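Spherulin-4 (Aspergillus clavatus, PDB 5C5G) probably acts as a glycoside hydrolase with a (beta/alpha) barrel fold, its close relative being required for biosynthesis of the fungal polysaccharide galactosaminogalactan. Local coordinates at residues G21-L26 with G56-E61; A82-N85 with R91-E94; G216-V221 with V249-S254; I230-T235 with G242-E247. All coordinates share one frame; numbering follows the deposited sequence.

Interaction 1: residues G21-L26 with G56-E61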
loop_
_atom_site.group_PDB
_atom_site.type_symbol
_atom_site.label_atom_id
_atom_site.label_comp_id
_atom_site.label_asym_id
_atom_site.label_seq_id
_atom_site.Cartn_x
_atom_site.Cartn_y
_atom_site.Cartn_z
ATOM N N GLY A 21 4.753 16.710 12.891
ATOM C CA GLY A 21 3.920 15.920 13.778
ATOM C C GLY A 21 2.861 15.069 13.099
ATOM O O GLY A 21 2.332 14.141 13.720
ATOM N N ALA A 22 2.564 15.327 11.823
ATOM C CA ALA A 22 1.428 14.681 11.179
ATOM C C ALA A 22 1.591 13.172 11.048
ATOM O O ALA A 22 0.603 12.437 11.062
ATOM C CB ALA A 22 1.155 15.293 9.813
ATOM N N TRP A 23 2.823 12.707 10.860
ATOM C CA TRP A 23 3.085 11.289 10.694
ATOM C C TRP A 23 3.411 10.586 12.016
ATOM O O TRP A 23 3.675 9.380 12.014
ATOM C CB TRP A 23 4.197 11.083 9.665
ATOM C CG TRP A 23 3.779 11.376 8.258
ATOM C CD1 TRP A 23 2.559 11.792 7.828
ATOM C CD2 TRP A 23 4.596 11.256 7.093
ATOM N NE1 TRP A 23 2.560 11.933 6.455
ATOM C CE2 TRP A 23 3.802 11.612 5.982
ATOM C CE3 TRP A 23 5.925 10.878 6.880
ATOM C CZ2 TRP A 23 4.292 11.599 4.678
ATOM C CZ3 TRP A 23 6.411 10.863 5.581
ATOM C CH2 TRP A 23 5.596 11.226 4.501
ATOM N N ASP A 24 3.342 11.316 13.127
ATOM C CA ASP A 24 3.684 10.749 14.421
ATOM C C ASP A 24 2.888 9.491 14.762
ATOM O O ASP A 24 3.453 8.554 15.301
ATOM C CB ASP A 24 3.500 11.776 15.544
ATOM C CG ASP A 24 4.629 12.809 15.613
ATOM O OD1 ASP A 24 5.516 12.834 14.737
ATOM O OD2 ASP A 24 4.622 13.609 16.569
ATOM N N PRO A 25 1.581 9.450 14.450
ATOM C CA PRO A 25 0.858 8.228 14.834
ATOM C C PRO A 25 1.355 6.989 14.102
ATOM O O PRO A 25 1.227 5.879 14.625
ATOM C CB PRO A 25 -0.589 8.541 14.444
ATOM C CG PRO A 25 -0.684 10.024 14.509
ATOM C CD PRO A 25 0.660 10.498 13.992
ATOM N N LEU A 26 1.927 7.168 12.918
ATOM C CA LEU A 26 2.522 6.060 12.201
ATOM C C LEU A 26 3.883 5.729 12.801
ATOM O O LEU A 26 4.192 4.558 13.073
ATOM C CB LEU A 26 2.647 6.366 10.703
ATOM C CG LEU A 26 3.437 5.334 9.897
ATOM C CD1 LEU A 26 2.814 3.959 9.967
ATOM C CD2 LEU A 26 3.544 5.778 8.458
ATOM N N GLY A 56 9.792 20.521 1.212
ATOM C CA GLY A 56 10.684 20.415 2.350
ATOM C C GLY A 56 10.113 19.614 3.497
ATOM O O GLY A 56 10.851 19.065 4.313
ATOM N N ASN A 57 8.792 19.568 3.592
ATOM C CA ASN A 57 8.160 18.713 4.588
ATOM C C ASN A 57 8.376 17.246 4.240
ATOM O O ASN A 57 8.743 16.451 5.108
ATOM C CB ASN A 57 6.674 19.037 4.714
ATOM C CG ASN A 57 6.419 20.319 5.493
ATOM O OD1 ASN A 57 6.957 20.516 6.586
ATOM N ND2 ASN A 57 5.595 21.194 4.935
ATOM N N TYR A 58 8.170 16.879 2.974
ATOM C CA TYR A 58 8.440 15.518 2.544
ATOM C C TYR A 58 9.914 15.171 2.691
ATOM O O TYR A 58 10.257 14.068 3.124
ATOM C CB TYR A 58 7.982 15.300 1.092
ATOM C CG TYR A 58 6.514 14.960 0.983
ATOM C CD1 TYR A 58 6.087 13.673 1.251
ATOM C CD2 TYR A 58 5.563 15.903 0.640
ATOM C CE1 TYR A 58 4.766 13.328 1.182
ATOM C CE2 TYR A 58 4.210 15.555 0.581
ATOM C CZ TYR A 58 3.839 14.255 0.851
ATOM O OH TYR A 58 2.519 13.863 0.805
ATOM N N THR A 59 10.803 16.098 2.346
ATOM C CA THR A 59 12.221 15.753 2.398
ATOM C C THR A 59 12.705 15.597 3.834
ATOM O O THR A 59 13.679 14.887 4.082
ATOM C CB THR A 59 13.108 16.737 1.633
ATOM O OG1 THR A 59 12.967 18.029 2.198
ATOM C CG2 THR A 59 12.718 16.780 0.172
ATOM N N ARG A 60 12.028 16.245 4.782
ATOM C CA ARG A 60 12.330 16.048 6.201
ATOM C C ARG A 60 11.764 14.718 6.722
ATOM O O ARG A 60 12.448 13.971 7.428
ATOM C CB ARG A 60 11.763 17.196 7.042
ATOM C CG ARG A 60 12.095 17.102 8.540
ATOM C CD ARG A 60 11.387 18.189 9.352
ATOM N NE ARG A 60 9.939 18.004 9.304
ATOM C CZ ARG A 60 9.083 18.758 8.621
ATOM N NH1 ARG A 60 9.494 19.814 7.928
ATOM N NH2 ARG A 60 7.792 18.448 8.630
ATOM N N GLU A 61 10.510 14.434 6.393
ATOM C CA GLU A 61 9.794 13.334 7.045
ATOM C C GLU A 61 10.046 11.960 6.424
ATOM O O GLU A 61 10.053 10.953 7.124
ATOM C CB GLU A 61 8.289 13.629 7.078
ATOM C CG GLU A 61 7.921 14.903 7.840
ATOM C CD GLU A 61 8.180 14.831 9.335
ATOM O OE1 GLU A 61 8.344 13.717 9.878
ATOM O OE2 GLU A 61 8.213 15.907 9.966
HETATM O O HOH W 1 7.265 15.549 12.488
HETATM O O HOH W 2 5.973 13.116 12.214
#
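Trp23 packs against Glu61 and Tyr58, and the residues on either side of it add water-bridged links. Gly21 comes first: water 1 accepts from Gly21 N and donates to Glu61 OE2, the latter leg being 2.7 Å. Gly21 also opens a type I beta turn, closed by Asp24 N donating to Gly21 O at 3.1 Å, and the turn presents Trp23 to the other segment. The six-membered part of the indole does the touching: Trp23 CE3 lies 3.6 Å from Glu61 CB, and Trp23 CZ2 lies 3.9 Å from Tyr58 CE1. The Trp23 and Tyr58 rings meet obliquely, with planes 73° apart. Trp23 NE1 is tied to Val16 O, which holds the ring at a second point. In the (beta/alpha) barrel this packing joins the turn leading into helix 24-32 to helix 56-66, and Trp23 also touches Ile42 on the second strand. Asp24 then approaches the Glu61 carboxylate only through water 2, which donates to Asp24 OD1 at 2.6 Å and weakly to Glu61 OE1. A bend at chi2 (-67°) turns the Glu61 carboxylate back toward Arg60, whose NE and NH2 both donate to OE2, while Lys64 forms a salt bridge with OE1.

Interaction 2: residues A82-N85 with R91-E94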
loop_
_atom_site.group_PDB
_atom_site.type_symbol
_atom_site.label_atom_id
_atom_site.label_comp_id
_atom_site.label_asym_id
_atom_site.label_seq_id
_atom_site.Cartn_x
_atom_site.Cartn_y
_atom_site.Cartn_z
ATOM N N ALA A 82 -4.219 1.908 -17.130
ATOM C CA ALA A 82 -3.261 1.567 -18.181
ATOM C C ALA A 82 -3.437 2.395 -19.440
ATOM O O ALA A 82 -2.884 2.055 -20.486
ATOM C CB ALA A 82 -3.291 0.061 -18.493
ATOM N N LYS A 83 -4.184 3.487 -19.332
ATOM C CA LYS A 83 -4.369 4.401 -20.451
ATOM C C LYS A 83 -3.346 5.531 -20.402
ATOM O O LYS A 83 -3.154 6.235 -21.389
ATOM C CB LYS A 83 -5.782 4.997 -20.444
ATOM C CG LYS A 83 -6.890 3.979 -20.663
ATOM C CD LYS A 83 -8.250 4.553 -20.274
ATOM N N ARG A 84 -2.697 5.721 -19.261
ATOM C CA ARG A 84 -1.713 6.776 -19.150
ATOM C C ARG A 84 -0.499 6.401 -19.979
ATOM O O ARG A 84 -0.025 5.258 -19.926
ATOM C CB ARG A 84 -1.327 6.982 -17.685
ATOM C CG ARG A 84 -0.437 8.177 -17.470
ATOM C CD ARG A 84 -0.326 8.479 -16.003
ATOM N NE ARG A 84 0.528 9.642 -15.778
ATOM C CZ ARG A 84 1.508 9.728 -14.886
ATOM N NH1 ARG A 84 1.805 8.722 -14.092
ATOM N NH2 ARG A 84 2.213 10.846 -14.786
ATOM N N ASN A 85 -0.001 7.363 -20.746
ATOM C CA ASN A 85 1.172 7.153 -21.578
ATOM C C ASN A 85 2.303 6.563 -20.752
ATOM O O ASN A 85 2.642 7.084 -19.697
ATOM C CB ASN A 85 1.609 8.484 -22.190
ATOM C CG ASN A 85 2.603 8.311 -23.315
ATOM O OD1 ASN A 85 3.596 7.594 -23.188
ATOM N ND2 ASN A 85 2.335 8.971 -24.435
ATOM N N ARG A 91 8.475 8.362 -16.294
ATOM C CA ARG A 91 9.050 9.579 -15.719
ATOM C C ARG A 91 8.819 9.591 -14.215
ATOM O O ARG A 91 9.720 9.912 -13.433
ATOM C CB ARG A 91 8.466 10.839 -16.362
ATOM C CG ARG A 91 8.944 12.136 -15.716
ATOM C CD ARG A 91 8.051 12.586 -14.565
ATOM N NE ARG A 91 8.593 13.777 -13.926
ATOM C CZ ARG A 91 8.164 14.255 -12.766
ATOM N NH1 ARG A 91 8.718 15.343 -12.258
ATOM N NH2 ARG A 91 7.161 13.666 -12.132
ATOM N N ASP A 92 7.627 9.226 -13.780
ATOM C CA ASP A 92 7.330 9.261 -12.359
ATOM C C ASP A 92 8.156 8.215 -11.605
ATOM O O ASP A 92 8.698 8.487 -10.531
ATOM C CB ASP A 92 5.836 9.055 -12.091
ATOM C CG ASP A 92 4.996 10.251 -12.469
ATOM O OD1 ASP A 92 5.543 11.349 -12.708
ATOM O OD2 ASP A 92 3.755 10.093 -12.529
ATOM N N ILE A 93 8.256 7.000 -12.146
ATOM C CA ILE A 93 9.071 5.965 -11.515
ATOM C C ILE A 93 10.501 6.463 -11.355
ATOM O O ILE A 93 11.118 6.326 -10.286
ATOM C CB ILE A 93 9.084 4.681 -12.369
ATOM C CG1 ILE A 93 7.681 4.057 -12.443
ATOM C CG2 ILE A 93 10.072 3.680 -11.794
ATOM C CD1 ILE A 93 7.559 2.966 -13.505
ATOM N N GLU A 94 11.053 6.998 -12.431
ATOM C CA GLU A 94 12.441 7.449 -12.444
ATOM C C GLU A 94 12.671 8.630 -11.513
ATOM O O GLU A 94 13.757 8.802 -10.974
ATOM C CB GLU A 94 12.875 7.773 -13.870
ATOM C CG GLU A 94 12.992 6.492 -14.692
ATOM C CD GLU A 94 13.418 6.713 -16.115
ATOM O OE1 GLU A 94 13.424 7.878 -16.563
ATOM O OE2 GLU A 94 13.752 5.704 -16.781
#
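The Arg84 guanidinium meets the Asp92 carboxylate with its edge, and Asp92 OD2 lies only 6° out of the guanidinium plane. Both terminal nitrogens converge end-on upon that one oxygen, Arg84 NH2 at 2.8 Å from Asp92 OD2 and Arg84 NH1 at 2.9 Å from the same atom. The two planes are turned 38° against each other, and both donors come to OD2 from one side of the carboxylate plane, above it. The second carboxylate oxygen serves another arginine: Arg91 NH2 donates to Asp92 OD1 at 2.9 Å, nearly along the C-O axis, with the acceptor in the plane of the Arg91 guanidinium. Asp92 is thus the shared acceptor of a three-residue salt-bridge network, an arrangement likely to favour its charged form. The reach across comes from the Arg84 chain, extended from CG to NE with CG anti to the backbone N (chi1 -173°). Ala78 O takes a further bond from Arg84 NH1, while Gly49 O accepts from Arg91 NH2. In the fold the bridge ties the loop after strand 71-78 to helix 86-103, which it leads into, and the side chains of Arg84 and Asp92 both rest on Val77 of that strand.

Interaction 3: residues G216-V221 with V249-S254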
loop_
_atom_site.group_PDB
_atom_site.type_symbol
_atom_site.label_atom_id
_atom_site.label_comp_id
_atom_site.label_asym_id
_atom_site.label_seq_id
_atom_site.Cartn_x
_atom_site.Cartn_y
_atom_site.Cartn_z
ATOM N N GLY A 216 -11.881 -10.112 15.588
ATOM C CA GLY A 216 -12.436 -11.070 14.655
ATOM C C GLY A 216 -12.275 -10.624 13.214
ATOM O O GLY A 216 -11.909 -11.425 12.356
ATOM N N LEU A 217 -12.536 -9.353 12.933
ATOM C CA LEU A 217 -12.362 -8.837 11.580
ATOM C C LEU A 217 -10.912 -8.971 11.126
ATOM O O LEU A 217 -10.656 -9.452 10.022
ATOM C CB LEU A 217 -12.824 -7.389 11.498
ATOM C CG LEU A 217 -12.600 -6.703 10.139
ATOM C CD1 LEU A 217 -13.334 -7.406 9.033
ATOM C CD2 LEU A 217 -13.018 -5.245 10.212
ATOM N N VAL A 218 -9.972 -8.558 11.961
ATOM C CA VAL A 218 -8.567 -8.649 11.584
ATOM C C VAL A 218 -8.167 -10.099 11.306
ATOM O O VAL A 218 -7.481 -10.368 10.318
ATOM C CB VAL A 218 -7.673 -7.989 12.639
ATOM C CG1 VAL A 218 -6.205 -8.241 12.362
ATOM C CG2 VAL A 218 -7.933 -6.481 12.674
ATOM N N LYS A 219 -8.580 -11.029 12.160
ATOM C CA LYS A 219 -8.273 -12.432 11.931
ATOM C C LYS A 219 -8.840 -12.917 10.600
ATOM O O LYS A 219 -8.170 -13.619 9.844
ATOM C CB LYS A 219 -8.842 -13.263 13.069
ATOM C CG LYS A 219 -8.538 -14.728 12.949
ATOM C CD LYS A 219 -8.896 -15.473 14.217
ATOM C CE LYS A 219 -8.610 -16.945 14.093
ATOM N NZ LYS A 219 -8.863 -17.643 15.385
ATOM N N GLN A 220 -10.085 -12.552 10.309
ATOM C CA GLN A 220 -10.722 -13.002 9.076
ATOM C C GLN A 220 -9.934 -12.523 7.859
ATOM O O GLN A 220 -9.741 -13.265 6.899
ATOM C CB GLN A 220 -12.164 -12.499 8.971
ATOM C CG GLN A 220 -13.110 -13.140 9.941
ATOM C CD GLN A 220 -14.363 -12.319 10.121
ATOM O OE1 GLN A 220 -14.894 -11.744 9.165
ATOM N NE2 GLN A 220 -14.839 -12.247 11.354
ATOM N N VAL A 221 -9.489 -11.269 7.875
ATOM C CA VAL A 221 -8.784 -10.715 6.728
ATOM C C VAL A 221 -7.362 -11.278 6.633
ATOM O O VAL A 221 -6.881 -11.537 5.538
ATOM C CB VAL A 221 -8.828 -9.163 6.737
ATOM C CG1 VAL A 221 -8.163 -8.591 5.513
ATOM C CG2 VAL A 221 -10.288 -8.669 6.797
ATOM N N VAL A 249 -3.232 -1.943 14.732
ATOM C CA VAL A 249 -1.861 -2.391 14.580
ATOM C C VAL A 249 -1.497 -3.395 15.687
ATOM O O VAL A 249 -0.792 -4.367 15.430
ATOM C CB VAL A 249 -0.880 -1.224 14.497
ATOM C CG1 VAL A 249 0.538 -1.754 14.305
ATOM C CG2 VAL A 249 -1.253 -0.327 13.336
ATOM N N ASP A 250 -1.994 -3.193 16.904
ATOM C CA ASP A 250 -1.760 -4.158 17.976
ATOM C C ASP A 250 -2.277 -5.545 17.577
ATOM O O ASP A 250 -1.656 -6.564 17.873
ATOM C CB ASP A 250 -2.456 -3.740 19.288
ATOM C CG ASP A 250 -1.734 -2.620 20.031
ATOM O OD1 ASP A 250 -0.591 -2.274 19.676
ATOM O OD2 ASP A 250 -2.322 -2.097 21.005
ATOM N N LEU A 251 -3.427 -5.587 16.922
ATOM C CA LEU A 251 -3.999 -6.859 16.503
ATOM C C LEU A 251 -3.190 -7.465 15.368
ATOM O O LEU A 251 -3.054 -8.686 15.266
ATOM C CB LEU A 251 -5.446 -6.670 16.053
ATOM C CG LEU A 251 -6.398 -6.393 17.206
ATOM C CD1 LEU A 251 -7.701 -5.832 16.653
ATOM C CD2 LEU A 251 -6.647 -7.660 18.028
HETATM N N MSE A 252 -2.633 -6.626 14.511
HETATM C CA MSE A 252 -1.750 -7.105 13.456
HETATM C C MSE A 252 -0.465 -7.685 14.044
HETATM O O MSE A 252 0.119 -8.602 13.463
HETATM C CB MSE A 252 -1.471 -5.992 12.443
HETATM C CG MSE A 252 -2.749 -5.563 11.716
HETATM SE SE MSE A 252 -3.278 -6.823 10.319
HETATM C CE MSE A 252 -1.952 -6.299 9.023
ATOM N N ALA A 253 -0.041 -7.180 15.205
ATOM C CA ALA A 253 1.151 -7.656 15.893
ATOM C C ALA A 253 0.908 -8.934 16.685
ATOM O O ALA A 253 1.856 -9.551 17.152
ATOM C CB ALA A 253 1.662 -6.581 16.835
ATOM N N SER A 254 -0.354 -9.324 16.825
ATOM C CA SER A 254 -0.757 -10.453 17.661
ATOM C C SER A 254 -0.767 -11.782 16.908
ATOM O O SER A 254 -0.679 -11.828 15.679
ATOM C CB SER A 254 -2.145 -10.170 18.225
ATOM O OG SER A 254 -2.110 -9.033 19.072
ATOM O OXT SER A 254 -0.866 -12.841 17.549
#
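The backbones of 216-221 and 249-254 come nearest at Val218 and Leu251, whose CA atoms are 6.9 Å apart. Val218 carries its half of the contact alone, through both of its methyls. With CG1 anti to the backbone N (chi1 172°), that methyl is directed at residue 252, a selenomethionine, and Val218 CG1 lies 3.8 Å from Met252 SE. The same methyl also meets Leu251, whose CB lies 4.1 Å from Val218 CG1. The other methyl reaches further along that side chain: Val218 CG2 is 4.0 Å from Leu251 CD1, so the valine is met by the root of the leucine as well as by one branch tip. The Met252 chain is bent rather than straight, and its selenium meets Val218 CG1 part-way along it. Helices 212-224 and 245-252 are the last two of the (beta/alpha) barrel, separated in the chain by its final strand, 227-230. Val218 also packs on Ile230 of that strand and Met252 on Ile228, so the helix-helix seam continues inward onto the barrel wall. Leu251 finds further partners in Leu214 and Arg215, one helical turn before Val218. Beyond the apolar patch the chain ends: Ser254 OG donates back to Asp250 O at 2.8 Å, and Ser254 O accepts from Arg222 NH1.

Interaction 4: residues I230-T235 with G242-E247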
loop_
_atom_site.group_PDB
_atom_site.type_symbol
_atom_site.label_atom_id
_atom_site.label_comp_id
_atom_site.label_asym_id
_atom_site.label_seq_id
_atom_site.Cartn_x
_atom_site.Cartn_y
_atom_site.Cartn_z
ATOM N N ILE A 230 -7.078 -1.267 7.664
ATOM C CA ILE A 230 -8.437 -1.151 8.176
ATOM C C ILE A 230 -8.533 0.172 8.913
ATOM O O ILE A 230 -7.658 0.482 9.720
ATOM C CB ILE A 230 -8.779 -2.307 9.129
ATOM C CG1 ILE A 230 -8.887 -3.598 8.323
ATOM C CG2 ILE A 230 -10.099 -2.036 9.857
ATOM C CD1 ILE A 230 -8.971 -4.871 9.178
ATOM N N THR A 231 -9.576 0.954 8.629
ATOM C CA THR A 231 -9.798 2.196 9.335
ATOM C C THR A 231 -11.266 2.467 9.546
ATOM O O THR A 231 -12.131 2.074 8.756
ATOM C CB THR A 231 -9.158 3.380 8.612
ATOM O OG1 THR A 231 -9.401 4.555 9.387
ATOM C CG2 THR A 231 -9.707 3.573 7.206
ATOM N N HIS A 232 -11.535 3.126 10.664
ATOM C CA HIS A 232 -12.880 3.508 11.049
ATOM C C HIS A 232 -13.261 4.884 10.514
ATOM O O HIS A 232 -14.367 5.331 10.748
ATOM C CB HIS A 232 -13.018 3.440 12.569
ATOM C CG HIS A 232 -12.883 2.049 13.107
ATOM N ND1 HIS A 232 -11.667 1.423 13.265
ATOM C CD2 HIS A 232 -13.826 1.165 13.510
ATOM C CE1 HIS A 232 -11.870 0.211 13.759
ATOM N NE2 HIS A 232 -13.168 0.027 13.906
ATOM N N LEU A 233 -12.363 5.568 9.810
ATOM C CA LEU A 233 -12.751 6.828 9.162
ATOM C C LEU A 233 -13.624 6.570 7.933
ATOM O O LEU A 233 -13.337 5.678 7.129
ATOM C CB LEU A 233 -11.516 7.628 8.745
ATOM C CG LEU A 233 -10.577 8.114 9.859
ATOM C CD1 LEU A 233 -9.474 8.999 9.316
ATOM C CD2 LEU A 233 -11.335 8.825 10.972
ATOM N N GLU A 234 -14.657 7.386 7.757
ATOM C CA GLU A 234 -15.515 7.293 6.579
ATOM C C GLU A 234 -15.303 8.471 5.635
ATOM O O GLU A 234 -15.865 8.482 4.548
ATOM C CB GLU A 234 -16.993 7.174 6.967
ATOM C CG GLU A 234 -17.522 8.263 7.852
ATOM C CD GLU A 234 -18.907 7.926 8.407
ATOM O OE1 GLU A 234 -19.501 6.915 7.971
ATOM O OE2 GLU A 234 -19.392 8.664 9.285
ATOM N N THR A 235 -14.497 9.443 6.070
ATOM C CA THR A 235 -14.117 10.608 5.274
ATOM C C THR A 235 -12.622 10.795 5.456
ATOM O O THR A 235 -12.106 10.632 6.566
ATOM C CB THR A 235 -14.835 11.856 5.776
ATOM O OG1 THR A 235 -16.245 11.632 5.718
ATOM C CG2 THR A 235 -14.486 13.089 4.932
ATOM N N GLY A 242 -7.441 6.644 11.896
ATOM C CA GLY A 242 -8.705 6.273 12.494
ATOM C C GLY A 242 -8.614 6.180 13.997
ATOM O O GLY A 242 -7.530 6.040 14.575
ATOM N N GLY A 243 -9.773 6.223 14.640
ATOM C CA GLY A 243 -9.830 6.192 16.083
ATOM C C GLY A 243 -9.341 4.918 16.735
ATOM O O GLY A 243 -9.089 4.925 17.939
ATOM N N GLN A 244 -9.209 3.843 15.963
ATOM C CA GLN A 244 -8.710 2.570 16.487
ATOM C C GLN A 244 -7.448 2.127 15.760
ATOM O O GLN A 244 -7.146 0.950 15.676
ATOM C CB GLN A 244 -9.801 1.502 16.406
ATOM C CG GLN A 244 -10.952 1.834 17.357
ATOM C CD GLN A 244 -12.087 0.852 17.278
ATOM O OE1 GLN A 244 -11.906 -0.341 17.523
ATOM N NE2 GLN A 244 -13.264 1.343 16.913
ATOM N N TRP A 245 -6.704 3.091 15.229
ATOM C CA TRP A 245 -5.464 2.791 14.524
ATOM C C TRP A 245 -4.482 1.990 15.389
ATOM O O TRP A 245 -3.953 0.965 14.956
ATOM C CB TRP A 245 -4.850 4.104 14.053
ATOM C CG TRP A 245 -3.416 4.056 13.612
ATOM C CD1 TRP A 245 -2.370 4.661 14.229
ATOM C CD2 TRP A 245 -2.885 3.409 12.455
ATOM N NE1 TRP A 245 -1.211 4.438 13.528
ATOM C CE2 TRP A 245 -1.501 3.663 12.439
ATOM C CE3 TRP A 245 -3.439 2.637 11.438
ATOM C CZ2 TRP A 245 -0.657 3.163 11.447
ATOM C CZ3 TRP A 245 -2.592 2.136 10.450
ATOM C CH2 TRP A 245 -1.227 2.421 10.458
ATOM N N SER A 246 -4.248 2.427 16.618
ATOM C CA SER A 246 -3.290 1.722 17.463
ATOM C C SER A 246 -3.793 0.309 17.777
ATOM O O SER A 246 -3.006 -0.628 17.828
ATOM C CB SER A 246 -2.973 2.505 18.740
ATOM O OG SER A 246 -4.139 2.783 19.474
ATOM N N GLU A 247 -5.098 0.170 18.013
ATOM C CA GLU A 247 -5.689 -1.132 18.300
ATOM C C GLU A 247 -5.564 -2.056 17.089
ATOM O O GLU A 247 -5.244 -3.230 17.235
ATOM C CB GLU A 247 -7.159 -0.993 18.714
ATOM C CG GLU A 247 -7.363 -0.397 20.093
ATOM C CD GLU A 247 -7.368 1.128 20.132
ATOM O OE1 GLU A 247 -7.057 1.812 19.138
ATOM O OE2 GLU A 247 -7.683 1.656 21.219
HETATM O O HOH W 3 -9.502 3.163 13.047
#
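His232 and Gln244 each set their CG beside the backbone N (chi1 -65° and -67°), and the Gln244 chain then runs extended beyond CG, which lays its amide over one face of the imidazole. Ring and amide planes are 20° apart, so the two flat groups stack. Gln244 NE2 sits over the rim of the ring, 3.3 Å from His232 NE2, but the angle is too poor for a hydrogen bond; Gln244 CB, 3.6 Å from His232 CE1, extends the overlap. The polar ends are engaged otherwise: His232 NE2 bonds to Val209 O, Gln244 NE2 makes a weak hydrogen bond to Thr207 O, and water 3, in the ring plane, lies 2.8 Å from His232 ND1 and accepts from Gln244 N. That water therefore links the ring edge to the backbone at the N-cap residue of helix 245-252. Beside the stack, Gly242 has no side chain, which lets its CA come within 3.6 Å of Thr231 OG1 and 3.7 Å of Leu233 CG. Thr231 OG1 itself accepts from Leu233 N at 3.2 Å, almost straight, forming an ST turn that shapes the loop. The contact thus closes the loop between strand 227-230, the eighth of the barrel, and helix 245-252, with His232 and Gln244 both also resting on Leu214 of helix 212-224.

How the interactions relate
All four contacts belong to one (beta/alpha) barrel, but they differ in depth and chemistry. Interactions 1 and 3 are buried and join consecutive barrel helices, the first with an aromatic ring and bridging waters, the second with aliphatic groups and selenium. Interaction 4 lies at the surface and relies on a flat stack and a tight glycine; interaction 2, partly buried, rests on a salt bridge made by charge-assisted hydrogen bonds. Interactions 3 and 4 share helix 245-252 and touch where Leu217 CG lies 4.2 Å from Ile230 CD1. Interaction 1 touches interaction 4, not 3, through Pro25 O, 3.0 Å from Trp245 NE1, a probable hydrogen bond. Interaction 2 stands apart, across the chain's centre from interactions 3 and 4.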